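Long-range contact in CELL WALL surface anchor family protein (Streptococcus pneumoniae, PDB 2WW8), which probably mediates host-cell adhesion as the pilus adhesin RrgA, an elongated multidomain protein with bound calcium and magnesium ions: residues Tyr151-Val163 / His172-Ile184. Numbering follows the deposited sequence.
Sequences YPDVQTPYQIIKV and HKALNPNPYERVI
D153 OD1 is gripped twice: R182 NH2 reaches it on its syn side at 2.8 Å, while the backbone N of V154 comes to its anti side. D153 OD2 offers its syn lone pair to R182 NH1 over 2.8 Å, completing an end-on salt bridge. D712 braces both partners, its backbone N donating to D153 OD2 and its O accepting from R182 NH1. R182 gets there fully stretched, with CG anti to the backbone N (chi1 -170°), and lays its guanidinium flat on Y151 in a cation-pi stack, centres 3.6 Å apart and planes within 11°. The opposite face of that ring carries Y158. Beyond the cis peptide bond before P179, the contact becomes an antiparallel strand pair, in which I161 and N176 exchange two backbone bonds, I161 N to N176 O being 2.7 Å. On the face of I160, P177, K162 and L175, I160 CG2 presses diagonally on L175 CB at a tight 3.3 Å; on the other, I161 CD1 lies against N178 CB. At the far end the K162 chain runs over a face of the H172 ring, K162 CB 3.8 Å from its centroid, and a water links K162 NZ to H172 ND1. Backbone bonds thus join strand 157-162 to its antiparallel neighbour, strand 171-184, while a planar cation, held at its edge by carboxylate and on one face by tyrosine, has little freedom to rotate.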
ATOM      1  N   TYR A 151      -0.044  10.618 -16.370  1.00 15.23           N
ATOM      2  CA  TYR A 151      -1.062  11.367 -15.623  1.00 15.71           C
ATOM      3  C   TYR A 151      -1.541  12.521 -16.455  1.00 14.42           C
ATOM      4  O   TYR A 151      -0.733  13.359 -16.860  1.00 15.61           O
ATOM      5  CB  TYR A 151      -0.520  11.911 -14.308  1.00 15.35           C
ATOM      6  CG  TYR A 151      -0.343  10.862 -13.232  1.00 14.83           C
ATOM      7  CD1 TYR A 151      -1.456  10.192 -12.713  1.00 15.86           C
ATOM      8  CD2 TYR A 151       0.901  10.590 -12.679  1.00 16.77           C
ATOM      9  CE1 TYR A 151      -1.325   9.252 -11.740  1.00 11.21           C
ATOM     10  CE2 TYR A 151       1.038   9.640 -11.652  1.00 19.29           C
ATOM     11  CZ  TYR A 151      -0.091   9.009 -11.173  1.00 18.13           C
ATOM     12  OH  TYR A 151       0.038   8.055 -10.178  1.00 15.57           O
ATOM     13  N   PRO A 152      -2.848  12.568 -16.738  1.00 13.81           N
ATOM     14  CA  PRO A 152      -3.281  13.697 -17.590  1.00 14.25           C
ATOM     15  C   PRO A 152      -3.054  15.073 -16.951  1.00 12.94           C
ATOM     16  O   PRO A 152      -2.676  15.953 -17.692  1.00 14.50           O
ATOM     17  CB  PRO A 152      -4.780  13.459 -17.758  1.00 13.74           C
ATOM     18  CG  PRO A 152      -4.861  11.927 -17.703  1.00 15.80           C
ATOM     19  CD  PRO A 152      -3.896  11.547 -16.599  1.00 13.07           C
ATOM     20  N   ASP A 153      -3.272  15.221 -15.641  1.00 11.93           N
ATOM     21  CA  ASP A 153      -3.331  16.506 -14.981  1.00 11.12           C
ATOM     22  C   ASP A 153      -2.023  17.299 -15.163  1.00 12.29           C
ATOM     23  O   ASP A 153      -2.057  18.479 -15.495  1.00 10.59           O
ATOM     24  CB  ASP A 153      -3.628  16.423 -13.485  1.00 10.63           C
ATOM     25  CG  ASP A 153      -2.902  15.268 -12.736  1.00 12.05           C
ATOM     26  OD1 ASP A 153      -1.832  14.736 -13.110  1.00 13.92           O
ATOM     27  OD2 ASP A 153      -3.394  14.915 -11.655  1.00 13.19           O
ATOM     28  N   VAL A 154      -0.892  16.650 -14.905  1.00 12.63           N
ATOM     29  CA  VAL A 154       0.411  17.321 -15.016  1.00 12.27           C
ATOM     30  C   VAL A 154       1.335  16.577 -15.959  1.00 14.24           C
ATOM     31  O   VAL A 154       2.487  16.973 -16.111  1.00 16.56           O
ATOM     32  CB  VAL A 154       1.085  17.596 -13.653  1.00 12.43           C
ATOM     33  CG1 VAL A 154       0.177  18.479 -12.801  1.00 11.23           C
ATOM     34  CG2 VAL A 154       1.402  16.252 -12.945  1.00 10.58           C
ATOM     35  N   GLN A 155       0.839  15.551 -16.645  1.00 14.30           N
ATOM     36  CA  GLN A 155       1.511  15.083 -17.845  1.00 16.00           C
ATOM     37  C   GLN A 155       2.829  14.351 -17.548  1.00 17.91           C
ATOM     38  O   GLN A 155       3.725  14.411 -18.375  1.00 17.37           O
ATOM     39  CB  GLN A 155       1.822  16.262 -18.781  1.00 15.70           C
ATOM     40  CG  GLN A 155       0.606  16.909 -19.403  1.00 15.32           C
ATOM     41  CD  GLN A 155       0.015  16.071 -20.512  1.00 16.20           C
ATOM     42  OE1 GLN A 155       0.495  16.081 -21.652  1.00 15.57           O
ATOM     43  NE2 GLN A 155      -1.020  15.310 -20.175  1.00 19.60           N
ATOM     44  N   THR A 156       2.937  13.673 -16.405  1.00 18.50           N
ATOM     45  CA  THR A 156       4.163  12.953 -16.064  1.00 17.79           C
ATOM     46  C   THR A 156       3.988  11.423 -16.154  1.00 18.66           C
ATOM     47  O   THR A 156       2.898  10.912 -15.879  1.00 17.02           O
ATOM     48  CB  THR A 156       4.638  13.353 -14.648  1.00 18.50           C
ATOM     49  OG1 THR A 156       3.624  12.970 -13.717  1.00 17.64           O
ATOM     50  CG2 THR A 156       4.929  14.870 -14.526  1.00 15.82           C
ATOM     51  N   PRO A 157       5.034  10.680 -16.593  1.00 18.14           N
ATOM     52  CA  PRO A 157       4.913   9.214 -16.765  1.00 19.03           C
ATOM     53  C   PRO A 157       4.834   8.473 -15.436  1.00 18.48           C
ATOM     54  O   PRO A 157       5.366   8.932 -14.434  1.00 19.17           O
ATOM     55  CB  PRO A 157       6.191   8.805 -17.528  1.00 18.13           C
ATOM     56  CG  PRO A 157       7.203   9.914 -17.165  1.00 20.26           C
ATOM     57  CD  PRO A 157       6.367  11.193 -16.964  1.00 19.67           C
ATOM     58  N   TYR A 158       4.146   7.343 -15.374  1.00 17.63           N
ATOM     59  CA  TYR A 158       4.333   6.526 -14.171  1.00 16.92           C
ATOM     60  C   TYR A 158       4.566   5.118 -14.678  1.00 17.34           C
ATOM     61  O   TYR A 158       4.033   4.818 -15.752  1.00 18.79           O
ATOM     62  CB  TYR A 158       3.109   6.556 -13.260  1.00 15.69           C
ATOM     63  CG  TYR A 158       1.735   6.291 -13.860  1.00 14.53           C
ATOM     64  CD1 TYR A 158       0.939   7.338 -14.357  1.00 18.06           C
ATOM     65  CD2 TYR A 158       1.232   5.005 -13.952  1.00 11.88           C
ATOM     66  CE1 TYR A 158      -0.363   7.089 -14.884  1.00 12.16           C
ATOM     67  CE2 TYR A 158      -0.036   4.747 -14.507  1.00 11.42           C
ATOM     68  CZ  TYR A 158      -0.839   5.793 -14.949  1.00 11.81           C
ATOM     69  OH  TYR A 158      -2.109   5.559 -15.468  1.00 15.49           O
ATOM     70  N   GLN A 159       5.291   4.298 -13.913  1.00 16.74           N
ATOM     71  CA  GLN A 159       5.616   2.938 -14.298  1.00 18.77           C
ATOM     72  C   GLN A 159       4.449   1.966 -14.089  1.00 19.85           C
ATOM     73  O   GLN A 159       3.535   2.212 -13.296  1.00 19.86           O
ATOM     74  CB  GLN A 159       6.860   2.455 -13.548  1.00 19.32           C
ATOM     75  CG  GLN A 159       8.026   3.464 -13.501  1.00 23.66           C
ATOM     76  CD  GLN A 159       8.505   3.939 -14.875  1.00 30.51           C
ATOM     77  OE1 GLN A 159       8.895   3.121 -15.743  1.00 25.61           O
ATOM     78  NE2 GLN A 159       8.466   5.275 -15.081  1.00 30.75           N
ATOM     79  N   ILE A 160       4.492   0.851 -14.816  1.00 18.97           N
ATOM     80  CA  ILE A 160       3.425  -0.137 -14.854  1.00 19.75           C
ATOM     81  C   ILE A 160       4.094  -1.478 -14.656  1.00 20.13           C
ATOM     82  O   ILE A 160       5.027  -1.763 -15.401  1.00 19.92           O
ATOM     83  CB  ILE A 160       2.813  -0.219 -16.282  1.00 20.74           C
ATOM     84  CG1 ILE A 160       2.014   1.025 -16.653  1.00 23.15           C
ATOM     85  CG2 ILE A 160       1.915  -1.411 -16.441  1.00 22.75           C
ATOM     86  CD1 ILE A 160       1.078   1.487 -15.513  1.00 24.09           C
ATOM     87  N   ILE A 161       3.625  -2.306 -13.719  1.00 20.42           N
ATOM     88  CA  ILE A 161       4.198  -3.619 -13.415  1.00 20.08           C
ATOM     89  C   ILE A 161       3.176  -4.760 -13.376  1.00 20.26           C
ATOM     90  O   ILE A 161       1.977  -4.570 -13.111  1.00 20.35           O
ATOM     91  CB  ILE A 161       4.949  -3.639 -12.086  1.00 19.63           C
ATOM     92  CG1 ILE A 161       3.961  -3.381 -10.940  1.00 21.10           C
ATOM     93  CG2 ILE A 161       6.131  -2.652 -12.164  1.00 20.51           C
ATOM     94  CD1 ILE A 161       4.582  -3.629  -9.565  1.00 25.92           C
ATOM     95  N   LYS A 162       3.693  -5.959 -13.628  1.00 19.12           N
ATOM     96  CA  LYS A 162       2.890  -7.173 -13.626  1.00 18.19           C
ATOM     97  C   LYS A 162       2.293  -7.483 -12.270  1.00 19.17           C
ATOM     98  O   LYS A 162       2.922  -7.311 -11.203  1.00 20.08           O
ATOM     99  CB  LYS A 162       3.739  -8.334 -14.163  1.00 18.45           C
ATOM    100  CG  LYS A 162       4.167  -8.108 -15.607  1.00 20.12           C
ATOM    101  CD  LYS A 162       5.130  -9.218 -16.115  1.00 21.59           C
ATOM    102  CE  LYS A 162       5.996  -8.698 -17.250  1.00 23.54           C
ATOM    103  NZ  LYS A 162       6.712  -9.840 -17.908  1.00 25.68           N
ATOM    104  N   VAL A 163       1.032  -7.900 -12.310  1.00 19.24           N
ATOM    105  CA  VAL A 163       0.275  -8.111 -11.080  1.00 20.05           C
ATOM    106  C   VAL A 163       0.448  -9.587 -10.699  1.00 21.67           C
ATOM    107  O   VAL A 163       0.275 -10.478 -11.546  1.00 20.44           O
ATOM    108  CB  VAL A 163      -1.210  -7.798 -11.299  1.00 21.33           C
ATOM    109  CG1 VAL A 163      -2.033  -8.280 -10.091  1.00 19.65           C
ATOM    110  CG2 VAL A 163      -1.463  -6.287 -11.585  1.00 16.30           C
ATOM    111  N   HIS A 172       1.743 -12.549 -18.200  1.00 20.53           N
ATOM    112  CA  HIS A 172       0.822 -11.966 -17.233  1.00 18.90           C
ATOM    113  C   HIS A 172      -0.380 -11.334 -17.921  1.00 18.61           C
ATOM    114  O   HIS A 172      -0.285 -10.749 -19.013  1.00 19.22           O
ATOM    115  CB  HIS A 172       1.554 -10.952 -16.352  1.00 17.78           C
ATOM    116  CG  HIS A 172       2.413 -11.571 -15.299  1.00 21.41           C
ATOM    117  ND1 HIS A 172       3.604 -12.212 -15.579  1.00 24.08           N
ATOM    118  CD2 HIS A 172       2.256 -11.649 -13.954  1.00 24.60           C
ATOM    119  CE1 HIS A 172       4.143 -12.663 -14.458  1.00 21.78           C
ATOM    120  NE2 HIS A 172       3.348 -12.326 -13.456  1.00 27.55           N
ATOM    121  N   LYS A 173      -1.507 -11.426 -17.229  1.00 18.44           N
ATOM    122  CA  LYS A 173      -2.794 -10.921 -17.707  1.00 18.11           C
ATOM    123  C   LYS A 173      -3.186  -9.526 -17.184  1.00 16.58           C
ATOM    124  O   LYS A 173      -4.112  -8.882 -17.702  1.00 15.77           O
ATOM    125  CB  LYS A 173      -3.871 -11.982 -17.460  1.00 18.06           C
ATOM    126  CG  LYS A 173      -3.823 -13.066 -18.508  1.00 18.76           C
ATOM    127  CD  LYS A 173      -4.703 -14.258 -18.191  1.00 19.00           C
ATOM    128  CE  LYS A 173      -6.159 -13.916 -18.448  1.00 20.97           C
ATOM    129  NZ  LYS A 173      -7.017 -15.140 -18.534  1.00 19.02           N
ATOM    130  N   ALA A 174      -2.441  -9.032 -16.203  1.00 15.68           N
ATOM    131  CA  ALA A 174      -2.813  -7.774 -15.556  1.00 15.57           C
ATOM    132  C   ALA A 174      -1.597  -7.005 -15.071  1.00 15.27           C
ATOM    133  O   ALA A 174      -0.587  -7.630 -14.691  1.00 15.85           O
ATOM    134  CB  ALA A 174      -3.745  -8.038 -14.388  1.00 14.81           C
ATOM    135  N   LEU A 175      -1.752  -5.677 -15.079  1.00 14.82           N
ATOM    136  CA  LEU A 175      -0.725  -4.670 -14.734  1.00 15.69           C
ATOM    137  C   LEU A 175      -1.282  -3.619 -13.770  1.00 16.44           C
ATOM    138  O   LEU A 175      -2.411  -3.114 -13.952  1.00 18.15           O
ATOM    139  CB  LEU A 175      -0.151  -3.925 -15.962  1.00 15.65           C
ATOM    140  CG  LEU A 175       0.325  -4.810 -17.142  1.00 16.30           C
ATOM    141  CD1 LEU A 175       0.577  -3.998 -18.399  1.00 22.90           C
ATOM    142  CD2 LEU A 175       1.557  -5.652 -16.803  1.00 18.11           C
ATOM    143  N   ASN A 176      -0.462  -3.289 -12.776  1.00 15.25           N
ATOM    144  CA  ASN A 176      -0.760  -2.229 -11.845  1.00 15.81           C
ATOM    145  C   ASN A 176       0.244  -1.098 -12.070  1.00 16.42           C
ATOM    146  O   ASN A 176       1.389  -1.337 -12.478  1.00 16.03           O
ATOM    147  CB  ASN A 176      -0.630  -2.715 -10.402  1.00 15.52           C
ATOM    148  CG  ASN A 176      -1.963  -3.178  -9.817  1.00 15.75           C
ATOM    149  OD1 ASN A 176      -3.053  -2.802 -10.287  1.00 18.29           O
ATOM    150  ND2 ASN A 176      -1.882  -4.008  -8.774  1.00 12.13           N
ATOM    151  N   PRO A 177      -0.193   0.123 -11.763  1.00 15.56           N
ATOM    152  CA  PRO A 177       0.739   1.228 -11.646  1.00 15.86           C
ATOM    153  C   PRO A 177       1.675   0.927 -10.497  1.00 16.86           C
ATOM    154  O   PRO A 177       1.276   0.276  -9.510  1.00 16.36           O
ATOM    155  CB  PRO A 177      -0.127   2.411 -11.202  1.00 15.03           C
ATOM    156  CG  PRO A 177      -1.467   1.836 -10.857  1.00 15.41           C
ATOM    157  CD  PRO A 177      -1.608   0.522 -11.566  1.00 14.50           C
ATOM    158  N   ASN A 178       2.884   1.488 -10.611  1.00 17.34           N
ATOM    159  CA  ASN A 178       3.847   1.404  -9.539  1.00 18.74           C
ATOM    160  C   ASN A 178       4.688   2.662  -9.361  1.00 20.17           C
ATOM    161  O   ASN A 178       5.385   3.057 -10.297  1.00 21.39           O
ATOM    162  CB  ASN A 178       4.764   0.201  -9.774  1.00 19.48           C
ATOM    163  CG  ASN A 178       5.674  -0.066  -8.584  1.00 21.45           C
ATOM    164  OD1 ASN A 178       5.196  -0.302  -7.477  1.00 25.59           O
ATOM    165  ND2 ASN A 178       6.982  -0.030  -8.810  1.00 24.04           N
ATOM    166  N   PRO A 179       4.646   3.281  -8.163  1.00 19.69           N
ATOM    167  CA  PRO A 179       3.693   2.900  -7.107  1.00 19.58           C
ATOM    168  C   PRO A 179       2.233   3.174  -7.419  1.00 18.24           C
ATOM    169  O   PRO A 179       1.937   3.995  -8.297  1.00 18.66           O
ATOM    170  CB  PRO A 179       4.141   3.738  -5.894  1.00 17.91           C
ATOM    171  CG  PRO A 179       4.899   4.807  -6.410  1.00 21.52           C
ATOM    172  CD  PRO A 179       5.617   4.268  -7.660  1.00 20.06           C
ATOM    173  N   TYR A 180       1.334   2.526  -6.673  1.00 17.22           N
ATOM    174  CA  TYR A 180      -0.070   2.567  -6.994  1.00 15.87           C
ATOM    175  C   TYR A 180      -0.631   3.698  -6.138  1.00 17.10           C
ATOM    176  O   TYR A 180      -1.722   4.156  -6.402  1.00 15.55           O
ATOM    177  CB  TYR A 180      -0.779   1.210  -6.795  1.00 14.73           C
ATOM    178  CG  TYR A 180      -0.938   0.704  -5.375  1.00 17.18           C
ATOM    179  CD1 TYR A 180       0.034  -0.110  -4.787  1.00 18.01           C
ATOM    180  CD2 TYR A 180      -2.077   1.055  -4.623  1.00 20.16           C
ATOM    181  CE1 TYR A 180      -0.127  -0.591  -3.476  1.00 20.14           C
ATOM    182  CE2 TYR A 180      -2.237   0.643  -3.286  1.00 19.24           C
ATOM    183  CZ  TYR A 180      -1.249  -0.193  -2.738  1.00 23.32           C
ATOM    184  OH  TYR A 180      -1.413  -0.613  -1.453  1.00 20.35           O
ATOM    185  N   GLU A 181       0.124   4.133  -5.136  1.00 16.15           N
ATOM    186  CA  GLU A 181      -0.227   5.291  -4.343  1.00 15.80           C
ATOM    187  C   GLU A 181       0.536   6.562  -4.777  1.00 13.26           C
ATOM    188  O   GLU A 181       1.762   6.551  -4.909  1.00 12.83           O
ATOM    189  CB  GLU A 181      -0.012   4.935  -2.875  1.00 15.28           C
ATOM    190  CG  GLU A 181      -0.281   6.132  -1.948  1.00 22.40           C
ATOM    191  CD  GLU A 181      -0.380   5.697  -0.467  1.00 32.21           C
ATOM    192  OE1 GLU A 181       0.660   5.696   0.233  1.00 31.53           O
ATOM    193  OE2 GLU A 181      -1.498   5.338  -0.005  1.00 37.42           O
ATOM    194  N   ARG A 182      -0.199   7.645  -5.010  1.00 13.12           N
ATOM    195  CA  ARG A 182       0.326   8.914  -5.471  1.00 12.89           C
ATOM    196  C   ARG A 182       0.228   9.977  -4.367  1.00 14.59           C
ATOM    197  O   ARG A 182      -0.854  10.232  -3.803  1.00 13.01           O
ATOM    198  CB  ARG A 182      -0.493   9.354  -6.706  1.00 14.50           C
ATOM    199  CG  ARG A 182       0.090  10.551  -7.460  1.00 12.49           C
ATOM    200  CD  ARG A 182      -0.940  11.053  -8.488  1.00 10.10           C
ATOM    201  NE  ARG A 182      -0.261  11.972  -9.423  1.00 12.85           N
ATOM    202  CZ  ARG A 182      -0.882  12.809 -10.255  1.00 13.54           C
ATOM    203  NH1 ARG A 182      -2.199  12.893 -10.214  1.00 10.37           N
ATOM    204  NH2 ARG A 182      -0.196  13.601 -11.071  1.00 10.22           N
ATOM    205  N   VAL A 183       1.338  10.671  -4.115  1.00 11.64           N
ATOM    206  CA  VAL A 183       1.322  11.855  -3.257  1.00 13.34           C
ATOM    207  C   VAL A 183       0.716  13.051  -4.014  1.00 13.35           C
ATOM    208  O   VAL A 183       1.149  13.361  -5.132  1.00 14.72           O
ATOM    209  CB  VAL A 183       2.741  12.198  -2.762  1.00 12.59           C
ATOM    210  CG1 VAL A 183       2.703  13.353  -1.780  1.00 12.67           C
ATOM    211  CG2 VAL A 183       3.387  10.929  -2.093  1.00 14.74           C
ATOM    212  N   ILE A 184      -0.241  13.737  -3.386  1.00 10.35           N
ATOM    213  CA  ILE A 184      -0.779  14.961  -3.909  1.00 12.71           C
ATOM    214  C   ILE A 184      -0.791  16.056  -2.855  1.00 13.12           C
ATOM    215  O   ILE A 184      -0.607  15.772  -1.656  1.00 12.75           O
ATOM    216  CB  ILE A 184      -2.228  14.754  -4.459  1.00 11.50           C
ATOM    217  CG1 ILE A 184      -3.137  14.156  -3.372  1.00 15.06           C
ATOM    218  CG2 ILE A 184      -2.154  13.977  -5.690  1.00  9.56           C
ATOM    219  CD1 ILE A 184      -4.630  14.083  -3.744  1.00 15.66           C
TER
HETATM  220  O   HOH W   1       2.517   7.127  -9.277  1.00 23.01           O
HETATM  221  O   HOH W   2       2.697  13.555 -10.977  1.00 17.15           O
HETATM  222  O   HOH W   3       6.120   5.379 -11.374  1.00 25.19           O
HETATM  223  O   HOH W   4       5.253 -12.143 -17.698  1.00 29.98           O